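Local atomic coordinates of beta-hydroxyacid dehydrogenase, 3-hydroxyisobutyrate dehydrogenase (Saccharomonospora xinjiangensis XJ-54, PDB entry 6GRL), a protein that is an S-selective imine reductase of the HIBADH-related family that probably uses NADPH to reduce imines and is associated with reductive amination. Residues A[38-44]-A[165-169]; A[205-210]-A[264-270]; A[246-252]-A[291-297]; A[101-106]-A[123-128]. All coordinates share one frame; numbering follows the deposited sequence.

Interaction 1 (A[38-44]-A[165-169])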
# COMPACT_ATOMS: atom_id res chain seq x y z
N ALA A 38 -11.88 -15.24 -7.90
CA ALA A 38 -11.18 -16.05 -6.90
C ALA A 38 -12.16 -16.68 -5.92
O ALA A 38 -12.00 -17.85 -5.54
CB ALA A 38 -10.15 -15.19 -6.17
N PHE A 39 -13.18 -15.92 -5.50
CA PHE A 39 -14.17 -16.47 -4.58
C PHE A 39 -15.02 -17.54 -5.25
O PHE A 39 -15.33 -18.57 -4.65
CB PHE A 39 -15.04 -15.35 -4.01
CG PHE A 39 -14.34 -14.50 -2.99
CD1 PHE A 39 -13.48 -15.07 -2.06
CD2 PHE A 39 -14.53 -13.13 -2.96
CE1 PHE A 39 -12.84 -14.29 -1.11
CE2 PHE A 39 -13.88 -12.34 -2.02
CZ PHE A 39 -13.04 -12.92 -1.09
N VAL A 40 -15.41 -17.30 -6.51
CA VAL A 40 -16.20 -18.29 -7.25
C VAL A 40 -15.44 -19.60 -7.37
O VAL A 40 -15.99 -20.69 -7.13
CB VAL A 40 -16.60 -17.74 -8.63
CG1 VAL A 40 -17.16 -18.85 -9.50
CG2 VAL A 40 -17.61 -16.61 -8.49
N GLU A 41 -14.16 -19.52 -7.73
CA GLU A 41 -13.35 -20.72 -7.92
C GLU A 41 -13.10 -21.47 -6.62
O GLU A 41 -12.77 -22.66 -6.66
CB GLU A 41 -12.01 -20.35 -8.57
CG GLU A 41 -12.15 -19.75 -9.96
CD GLU A 41 -10.85 -19.15 -10.47
OE1 GLU A 41 -9.84 -19.21 -9.75
OE2 GLU A 41 -10.86 -18.61 -11.60
N ARG A 42 -13.26 -20.82 -5.47
CA ARG A 42 -13.07 -21.46 -4.17
C ARG A 42 -14.37 -22.03 -3.61
O ARG A 42 -14.39 -22.45 -2.45
CB ARG A 42 -12.46 -20.47 -3.18
CG ARG A 42 -11.01 -20.12 -3.46
CD ARG A 42 -10.15 -21.37 -3.61
NE ARG A 42 -9.71 -21.90 -2.32
CZ ARG A 42 -8.63 -21.49 -1.67
NH1 ARG A 42 -7.86 -20.54 -2.19
NH2 ARG A 42 -8.31 -22.03 -0.50
N GLY A 43 -15.44 -22.05 -4.40
CA GLY A 43 -16.69 -22.64 -3.98
C GLY A 43 -17.65 -21.73 -3.25
O GLY A 43 -18.73 -22.20 -2.85
N HIS A 44 -17.31 -20.46 -3.07
CA HIS A 44 -18.22 -19.55 -2.39
C HIS A 44 -19.43 -19.24 -3.27
O HIS A 44 -19.30 -19.00 -4.47
CB HIS A 44 -17.51 -18.23 -2.05
CG HIS A 44 -16.34 -18.38 -1.13
ND1 HIS A 44 -16.47 -18.34 0.24
CD2 HIS A 44 -15.03 -18.56 -1.38
CE1 HIS A 44 -15.28 -18.49 0.79
NE2 HIS A 44 -14.39 -18.63 -0.17
N ILE A 165 -10.57 -16.63 4.69
CA ILE A 165 -11.23 -16.16 3.48
C ILE A 165 -10.37 -15.12 2.77
O ILE A 165 -10.24 -15.13 1.54
CB ILE A 165 -12.63 -15.61 3.81
CG1 ILE A 165 -13.51 -16.71 4.40
CG2 ILE A 165 -13.28 -15.01 2.58
CD1 ILE A 165 -14.87 -16.22 4.86
N LEU A 166 -9.77 -14.21 3.54
CA LEU A 166 -8.94 -13.16 2.95
C LEU A 166 -7.71 -13.74 2.26
O LEU A 166 -7.28 -13.23 1.22
CB LEU A 166 -8.54 -12.15 4.01
CG LEU A 166 -9.68 -11.47 4.77
CD1 LEU A 166 -9.14 -10.58 5.87
CD2 LEU A 166 -10.57 -10.68 3.82
N ARG A 167 -7.12 -14.79 2.83
CA ARG A 167 -5.91 -15.36 2.24
C ARG A 167 -6.19 -16.12 0.95
O ARG A 167 -5.24 -16.52 0.27
CB ARG A 167 -5.20 -16.29 3.24
CG ARG A 167 -5.95 -17.56 3.57
CD ARG A 167 -5.04 -18.60 4.19
NE ARG A 167 -4.83 -18.36 5.62
CZ ARG A 167 -5.19 -19.21 6.58
NH1 ARG A 167 -5.77 -20.36 6.27
NH2 ARG A 167 -4.96 -18.91 7.85
N GLU A 168 -7.46 -16.31 0.59
CA GLU A 168 -7.79 -16.85 -0.72
C GLU A 168 -7.47 -15.87 -1.85
O GLU A 168 -7.42 -16.29 -3.01
CB GLU A 168 -9.27 -17.23 -0.78
CG GLU A 168 -9.70 -18.26 0.26
CD GLU A 168 -11.18 -18.58 0.20
OE1 GLU A 168 -11.90 -17.92 -0.57
OE2 GLU A 168 -11.62 -19.49 0.93
N LEU A 169 -7.24 -14.60 -1.52
CA LEU A 169 -6.90 -13.60 -2.52
C LEU A 169 -5.40 -13.40 -2.67
O LEU A 169 -4.96 -12.81 -3.67
CB LEU A 169 -7.56 -12.26 -2.17
CG LEU A 169 -9.07 -12.30 -1.95
CD1 LEU A 169 -9.60 -10.92 -1.59
CD2 LEU A 169 -9.78 -12.84 -3.19
O HOH W 1 -12.87 -22.21 0.20
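A38 and L169 bring the two backbones closest, their CA atoms 6.6 Å apart, where the C-terminal turn of helix 30-41 meets the chain leaving helix 156-166. G43, at positive phi, is the C-prime residue of a Schellman motif, with H44 N bonded to F39 O and G43 N to V40 O, while L166 to L169 form a type I beta turn. H44, just after the Schellman motif, and E168, within the beta turn, approach from opposite directions. E168 is extended beyond CG (chi2 178°), which carries its carboxylate out to the imidazole. NE2 of H44 donates to OE1 at 2.6 Å and to OE2 at 3.1 Å, each on its syn lone pair; OE2 lies in the ring plane, whereas OE1 is tilted 23° out of it. ND1 of H44 is bonded to D21 O, so both nitrogens would carry a proton, consistent with an imidazolium facing the carboxylate. In this Rossmann-type domain, helix 30-41 follows strand 23-26 and includes the last glycine of what is probably a GxGxxG turn; F39 packs on V23, V25 and V81, and I165 on F79. Beside the polar pair, CD2 of L169 sits over one face of the F39 ring, 4.2 Å from its centroid, a CH-pi contact, and touches CB of A38 at 3.8 Å. A water joins R42 O to OE2 of E168.

Interaction 2 (A[205-210]-A[264-270])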
# COMPACT_ATOMS: atom_id res chain seq x y z
N SER A 205 20.28 11.71 -14.96
CA SER A 205 20.64 13.02 -15.51
C SER A 205 22.12 13.31 -15.30
O SER A 205 22.78 13.89 -16.17
CB SER A 205 19.78 14.11 -14.88
OG SER A 205 18.41 13.92 -15.18
N VAL A 206 22.66 12.92 -14.15
CA VAL A 206 24.07 13.18 -13.86
C VAL A 206 24.96 12.41 -14.83
O VAL A 206 25.88 12.98 -15.44
CB VAL A 206 24.40 12.83 -12.40
CG1 VAL A 206 25.90 12.86 -12.17
CG2 VAL A 206 23.70 13.78 -11.45
N VAL A 207 24.71 11.11 -14.99
CA VAL A 207 25.59 10.30 -15.83
C VAL A 207 25.41 10.63 -17.30
O VAL A 207 26.35 10.49 -18.09
CB VAL A 207 25.38 8.80 -15.56
CG1 VAL A 207 25.60 8.49 -14.09
CG2 VAL A 207 23.99 8.35 -16.00
N HIS A 208 24.22 11.08 -17.70
CA HIS A 208 24.01 11.46 -19.09
C HIS A 208 24.83 12.69 -19.45
O HIS A 208 25.39 12.77 -20.54
CB HIS A 208 22.52 11.70 -19.35
CG HIS A 208 22.21 11.98 -20.79
ND1 HIS A 208 22.13 13.25 -21.31
CD2 HIS A 208 21.97 11.14 -21.83
CE1 HIS A 208 21.84 13.19 -22.59
NE2 HIS A 208 21.74 11.92 -22.94
N ALA A 209 24.91 13.66 -18.53
CA ALA A 209 25.73 14.84 -18.77
C ALA A 209 27.21 14.50 -18.87
O ALA A 209 27.98 15.29 -19.42
CB ALA A 209 25.50 15.87 -17.66
N GLU A 210 27.61 13.34 -18.34
CA GLU A 210 29.00 12.90 -18.41
C GLU A 210 29.27 11.97 -19.58
O GLU A 210 30.41 11.50 -19.73
CB GLU A 210 29.38 12.19 -17.10
CG GLU A 210 29.56 13.12 -15.90
CD GLU A 210 30.87 13.88 -15.93
OE1 GLU A 210 31.66 13.69 -16.88
OE2 GLU A 210 31.13 14.66 -14.99
N HIS A 264 29.79 18.29 -7.95
CA HIS A 264 29.92 17.61 -9.24
C HIS A 264 28.65 17.73 -10.07
O HIS A 264 28.71 18.11 -11.25
CB HIS A 264 30.29 16.14 -9.02
CG HIS A 264 30.19 15.30 -10.26
ND1 HIS A 264 29.33 14.23 -10.36
CD2 HIS A 264 30.83 15.40 -11.45
CE1 HIS A 264 29.46 13.69 -11.56
NE2 HIS A 264 30.35 14.38 -12.24
N ARG A 265 27.50 17.41 -9.49
CA ARG A 265 26.26 17.44 -10.26
C ARG A 265 25.88 18.86 -10.64
O ARG A 265 25.36 19.10 -11.74
CB ARG A 265 25.13 16.75 -9.50
CG ARG A 265 24.71 17.43 -8.20
CD ARG A 265 23.96 16.45 -7.31
NE ARG A 265 22.62 16.15 -7.81
CZ ARG A 265 22.11 14.93 -7.89
NH1 ARG A 265 20.87 14.75 -8.35
NH2 ARG A 265 22.83 13.88 -7.52
N GLU A 266 26.14 19.83 -9.76
CA GLU A 266 25.82 21.22 -10.09
C GLU A 266 26.75 21.77 -11.16
O GLU A 266 26.34 22.66 -11.93
CB GLU A 266 25.87 22.08 -8.82
CG GLU A 266 24.65 21.89 -7.92
CD GLU A 266 24.62 22.87 -6.77
OE1 GLU A 266 25.65 23.52 -6.50
OE2 GLU A 266 23.55 22.99 -6.13
N SER A 267 27.98 21.27 -11.24
CA SER A 267 28.88 21.66 -12.32
C SER A 267 28.39 21.15 -13.67
O SER A 267 28.83 21.66 -14.71
CB SER A 267 30.29 21.16 -12.05
OG SER A 267 30.38 19.75 -12.22
N LEU A 268 27.51 20.16 -13.68
CA LEU A 268 26.89 19.64 -14.89
C LEU A 268 25.54 20.27 -15.17
O LEU A 268 24.92 19.95 -16.19
CB LEU A 268 26.74 18.12 -14.80
CG LEU A 268 28.02 17.31 -14.60
CD1 LEU A 268 27.69 15.90 -14.16
CD2 LEU A 268 28.86 17.29 -15.87
N GLY A 269 25.06 21.16 -14.30
CA GLY A 269 23.76 21.76 -14.46
C GLY A 269 22.60 20.92 -13.98
O GLY A 269 21.45 21.21 -14.32
N VAL A 270 22.87 19.88 -13.19
CA VAL A 270 21.84 18.98 -12.69
C VAL A 270 21.39 19.46 -11.31
O VAL A 270 22.18 20.02 -10.54
CB VAL A 270 22.35 17.53 -12.66
CG1 VAL A 270 21.31 16.58 -12.07
CG2 VAL A 270 22.74 17.08 -14.06
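Apolar contacts make up most of this meeting of two helix ends, and V206 is at their middle. With its CG1 anti to the backbone N, V206 divides its two methyls between different neighbours: CG1 lies 3.7 Å from CE1 of the H264 ring, and CG2 lies 3.7 Å from CG1 of V270. The same CG2 rests against CB of R265 and over the centre of that residue's guanidinium, about 4.0 Å above its plane. One helical turn further on, CB of A209 meets CB of L268 at 3.8 Å, and CD1 of L268 reaches back to the carbonyl oxygen of V206.

A single direct polar bond joins the segments. NE2 of H264 donates to OE2 of E210 over 2.9 Å, at an N-H...O angle of 155°. The oxygen lies in the imidazole plane but is approached on its anti side, 26° out of the carboxylate plane. E210 bends at chi2 (-76°), which folds its carboxylate back toward H264 and lays it against the methyls of L268; a negative carboxylate there would probably favour a protonated imidazole.

G269, at positive phi, closes helix 251-267 with a Schellman motif, and R265 O accepts from both L268 N and V270 N, bringing V270 round to face S205 and V206. At the surface of the all-helical C-terminal domain, the contact joins the end of long helix 181-209 to that of helix 251-267; V207 packs on F217 of helix 214-225, and R265 forms a salt bridge with E271, just beyond the segment.

Interaction 3 (A[246-252]-A[291-297]); sequences PDLGSLR and GGQGFSS
This contact, in the helical C-terminal domain, joins the start of helix 251-267 and the loop before it to the glycine-rich loop after helix 273-287, held by a carboxylate and by backbone groups. D247 provides the side-chain part. Its carboxylate receives two successive backbone N-H groups on syn lone pairs: F295 N donates to OD1 at 2.9 Å, nearly straight at 171°, and S296 N donates to OD2 at 3.1 Å. A chi1 of 37° sets CG between the backbone N and the carbonyl carbon, turning the carboxylate to these groups. OD1 also takes L248 N on its anti lone pair at 2.6 Å, so the carboxylate organises its own loop as well as its neighbour. Water 2 links OD2 to OG of S296.

Towards the helix start, L251 N makes a weak bond to Q293 O and R252 N a weak bond to G291 O. The CD1 methyl of L251 touches G294 O and OG of S297; that hydroxyl donates to the same carbonyl. In one of its two conformers R252 lays a guanidinium face over G291, CZ lying 3.5 Å from CA, while water 3 bridges NH1 to G291 N.

S250 is the N-cap of helix 251-267, its hydroxyl weakly bonded to V253 N. L251 packs on M282 and R285 of helix 273-287, and D247 and S296 both touch M235 of helix 229-241.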
# COMPACT_ATOMS: atom_id res chain seq x y z
N PRO A 246 28.01 4.99 13.33
CA PRO A 246 28.44 5.29 11.95
C PRO A 246 28.04 4.19 10.97
O PRO A 246 28.83 3.28 10.70
CB PRO A 246 29.96 5.41 12.07
CG PRO A 246 30.31 4.58 13.27
CD PRO A 246 29.15 4.71 14.22
N ASP A 247 26.83 4.29 10.43
CA ASP A 247 26.35 3.26 9.50
C ASP A 247 27.14 3.28 8.20
O ASP A 247 27.81 2.30 7.85
CB ASP A 247 24.85 3.46 9.23
CG ASP A 247 24.46 4.93 9.17
OD1 ASP A 247 25.24 5.74 8.65
OD2 ASP A 247 23.35 5.26 9.65
N LEU A 248 27.08 4.39 7.46
CA LEU A 248 27.89 4.58 6.26
C LEU A 248 29.10 5.46 6.55
O LEU A 248 29.43 6.36 5.78
CB LEU A 248 27.05 5.19 5.14
CG LEU A 248 25.76 4.45 4.78
CD1 LEU A 248 24.99 5.22 3.72
CD2 LEU A 248 26.06 3.04 4.31
N GLY A 249 29.78 5.19 7.66
CA GLY A 249 30.82 6.07 8.15
C GLY A 249 30.27 7.15 9.05
O GLY A 249 29.06 7.36 9.18
N SER A 250 31.19 7.86 9.70
CA SER A 250 30.79 8.97 10.56
C SER A 250 30.15 10.08 9.73
O SER A 250 30.41 10.22 8.54
CB SER A 250 31.99 9.52 11.33
OG SER A 250 32.87 10.22 10.47
N LEU A 251 29.30 10.87 10.39
CA LEU A 251 28.63 11.97 9.69
C LEU A 251 29.64 12.99 9.18
O LEU A 251 29.38 13.66 8.17
CB LEU A 251 27.61 12.63 10.60
CG LEU A 251 26.27 11.89 10.69
CD1 LEU A 251 25.38 12.51 11.74
CD2 LEU A 251 25.58 11.87 9.33
N ARG A 252 30.78 13.13 9.86
CA ARG A 252 31.81 14.04 9.37
C ARG A 252 32.35 13.59 8.02
O ARG A 252 32.58 14.41 7.12
CB ARG A 252 32.94 14.15 10.40
CG ARG A 252 32.65 15.10 11.54
CD ARG A 252 33.79 15.12 12.55
NE ARG A 252 33.43 14.42 13.78
CZ ARG A 252 32.83 15.00 14.82
NH1 ARG A 252 32.53 16.29 14.78
NH2 ARG A 252 32.54 14.29 15.90
N GLY A 291 28.75 14.30 15.54
CA GLY A 291 29.47 14.02 14.31
C GLY A 291 29.94 12.58 14.18
O GLY A 291 30.19 12.13 13.06
N GLY A 292 30.05 11.86 15.29
CA GLY A 292 30.45 10.47 15.25
C GLY A 292 29.34 9.49 14.95
O GLY A 292 29.61 8.30 14.76
N GLN A 293 28.09 9.96 14.89
CA GLN A 293 26.96 9.10 14.60
C GLN A 293 26.83 8.92 13.08
O GLN A 293 27.74 9.27 12.32
CB GLN A 293 25.69 9.66 15.23
CG GLN A 293 25.69 9.58 16.76
CD GLN A 293 24.47 10.24 17.38
OE1 GLN A 293 23.69 10.89 16.70
NE2 GLN A 293 24.32 10.06 18.69
N GLY A 294 25.70 8.38 12.63
CA GLY A 294 25.54 8.07 11.23
C GLY A 294 24.32 8.70 10.58
O GLY A 294 23.73 9.63 11.12
N PHE A 295 23.94 8.17 9.41
CA PHE A 295 22.85 8.76 8.64
C PHE A 295 21.51 8.62 9.36
O PHE A 295 20.68 9.53 9.32
CB PHE A 295 22.77 8.12 7.26
CG PHE A 295 21.76 8.76 6.36
CD1 PHE A 295 22.10 9.84 5.57
CD2 PHE A 295 20.46 8.29 6.31
CE1 PHE A 295 21.16 10.44 4.74
CE2 PHE A 295 19.52 8.88 5.49
CZ PHE A 295 19.87 9.95 4.70
N SER A 296 21.28 7.48 10.02
CA SER A 296 20.00 7.25 10.66
C SER A 296 19.72 8.27 11.76
O SER A 296 18.55 8.54 12.07
CB SER A 296 19.94 5.83 11.23
OG SER A 296 20.93 5.64 12.23
N SER A 297 20.77 8.86 12.34
CA SER A 297 20.58 9.84 13.40
C SER A 297 19.97 11.14 12.88
O SER A 297 19.46 11.93 13.69
CB SER A 297 21.91 10.14 14.09
OG SER A 297 22.78 10.88 13.24
O HOH W 2 22.04 3.30 11.38
O HOH W 3 30.33 16.63 16.29

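Interaction 4 (A[101-106]-A[123-128]); sequences LAGKVL and WARERG
Strand 105-108, helix 114-126 and strand 130-137 form a beta-alpha-beta unit of the Rossmann-type domain, and here the approach to its first strand packs on the end of its helix. Two points of contact define it. On the apolar side, the indole of W123 presents its six-membered ring to two leucines that cross it at about right angles: CD1 of L101 lies 3.6 Å from CH2, and CD1 of L106 meets the ring edge near its plane, 4.0 Å from CZ3. L106 CD1 also touches CB of A124 at 3.9 Å, so the strand residue rests against two successive helix residues. W123 owes its reach to a CG anti to the backbone N (chi1 -175°), which swings the indole out to the leucines.

Nearer the surface the contact becomes polar and follows two turns. L101 to K104 form a type II turn with G103 at positive phi, and G128, also at positive phi, is the C-prime residue of the Schellman motif ending the helix. The guanidinium of R127 lies over the indole, with NE1 of W123 over its centre; NH1 of R127 donates to W123 O and forms a salt bridge with E126. Water 4 accepts from L101 N and donates to R127 O, while water 5 joins K104 O to G128 O. Directly between the turns, G103 N donates to G128 O at 2.9 Å and 163°, entering 43° above the carbonyl plane.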
# COMPACT_ATOMS: atom_id res chain seq x y z
N LEU A 101 -27.57 -3.69 7.41
CA LEU A 101 -26.25 -4.29 7.39
C LEU A 101 -25.86 -4.87 8.74
O LEU A 101 -24.70 -5.24 8.94
CB LEU A 101 -25.20 -3.27 6.93
CG LEU A 101 -25.45 -2.66 5.55
CD1 LEU A 101 -24.43 -1.56 5.27
CD2 LEU A 101 -25.40 -3.72 4.46
N ALA A 102 -26.80 -4.94 9.68
CA ALA A 102 -26.49 -5.42 11.02
C ALA A 102 -26.03 -6.87 10.98
O ALA A 102 -26.64 -7.71 10.31
CB ALA A 102 -27.71 -5.28 11.93
N GLY A 103 -24.94 -7.16 11.69
CA GLY A 103 -24.38 -8.49 11.72
C GLY A 103 -23.53 -8.86 10.52
O GLY A 103 -22.99 -9.97 10.49
N LYS A 104 -23.38 -7.96 9.56
CA LYS A 104 -22.56 -8.23 8.39
C LYS A 104 -21.11 -7.81 8.64
O LYS A 104 -20.78 -7.13 9.61
CB LYS A 104 -23.11 -7.51 7.16
CG LYS A 104 -24.49 -8.00 6.72
CD LYS A 104 -24.89 -7.37 5.39
CE LYS A 104 -26.35 -7.66 5.05
NZ LYS A 104 -26.59 -9.09 4.70
N VAL A 105 -20.23 -8.25 7.74
CA VAL A 105 -18.82 -7.89 7.75
C VAL A 105 -18.53 -7.22 6.42
O VAL A 105 -18.71 -7.83 5.36
CB VAL A 105 -17.92 -9.11 7.97
CG1 VAL A 105 -16.45 -8.71 7.84
CG2 VAL A 105 -18.19 -9.74 9.33
N LEU A 106 -18.09 -5.96 6.47
CA LEU A 106 -17.77 -5.19 5.27
C LEU A 106 -16.26 -5.12 5.13
O LEU A 106 -15.57 -4.62 6.02
CB LEU A 106 -18.37 -3.79 5.34
CG LEU A 106 -19.85 -3.66 5.72
CD1 LEU A 106 -20.29 -2.20 5.64
CD2 LEU A 106 -20.72 -4.54 4.85
N TRP A 123 -19.16 4.55 9.85
CA TRP A 123 -20.38 4.36 9.08
C TRP A 123 -20.91 2.94 9.25
O TRP A 123 -22.12 2.74 9.45
CB TRP A 123 -20.12 4.67 7.61
CG TRP A 123 -21.33 4.63 6.72
CD1 TRP A 123 -22.13 5.68 6.38
CD2 TRP A 123 -21.84 3.49 6.02
NE1 TRP A 123 -23.13 5.26 5.53
CE2 TRP A 123 -22.97 3.92 5.29
CE3 TRP A 123 -21.47 2.14 5.95
CZ2 TRP A 123 -23.72 3.05 4.50
CZ3 TRP A 123 -22.22 1.28 5.16
CH2 TRP A 123 -23.33 1.74 4.45
N ALA A 124 -20.03 1.95 9.18
CA ALA A 124 -20.45 0.56 9.35
C ALA A 124 -20.89 0.28 10.78
O ALA A 124 -21.88 -0.43 11.00
CB ALA A 124 -19.32 -0.38 8.94
N ARG A 125 -20.17 0.83 11.76
CA ARG A 125 -20.50 0.56 13.16
C ARG A 125 -21.87 1.12 13.52
O ARG A 125 -22.65 0.47 14.23
CB ARG A 125 -19.43 1.14 14.08
CG ARG A 125 -19.72 0.98 15.56
CD ARG A 125 -18.63 1.59 16.43
NE ARG A 125 -17.37 1.74 15.71
CZ ARG A 125 -16.75 2.90 15.54
NH1 ARG A 125 -17.26 4.02 16.03
NH2 ARG A 125 -15.60 2.94 14.87
N GLU A 126 -22.20 2.33 13.04
CA GLU A 126 -23.52 2.90 13.27
C GLU A 126 -24.63 2.00 12.73
O GLU A 126 -25.77 2.10 13.20
CB GLU A 126 -23.63 4.28 12.62
CG GLU A 126 -22.66 5.31 13.19
CD GLU A 126 -22.25 6.35 12.16
OE1 GLU A 126 -22.87 6.40 11.08
OE2 GLU A 126 -21.30 7.11 12.44
N ARG A 127 -24.32 1.13 11.77
CA ARG A 127 -25.28 0.23 11.17
C ARG A 127 -25.15 -1.20 11.69
O ARG A 127 -25.85 -2.09 11.19
CB ARG A 127 -25.15 0.27 9.65
CG ARG A 127 -25.69 1.56 9.06
CD ARG A 127 -25.04 1.94 7.74
NE ARG A 127 -25.61 3.18 7.24
CZ ARG A 127 -25.29 4.39 7.69
NH1 ARG A 127 -24.39 4.53 8.65
NH2 ARG A 127 -25.88 5.47 7.19
N GLY A 128 -24.29 -1.43 12.67
CA GLY A 128 -24.17 -2.75 13.26
C GLY A 128 -23.31 -3.72 12.49
O GLY A 128 -23.40 -4.93 12.72
O HOH W 4 -28.00 -1.62 9.60
O HOH W 5 -21.33 -7.42 12.41

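The four contacts divide between the two halves of the chain. Interactions 1 and 4 lie in the NAD-binding domain, their centres 22 Å apart and nearest atoms about 7 Å apart; along the sequence, interaction 4 is nested within the loop that interaction 1 closes. Interactions 2 and 3 belong to the C-terminal domain and share helix 251-267, one at its end and the other at its start, with centres 26 Å apart and segments alternating along the chain. Between the halves, centres are 49 to 57 Å apart, on opposite sides of the chain's centre. Interaction 1 includes the end of the helix that begins within the GxGxxG pattern, probably part of the cofactor site; this structure is the apo form.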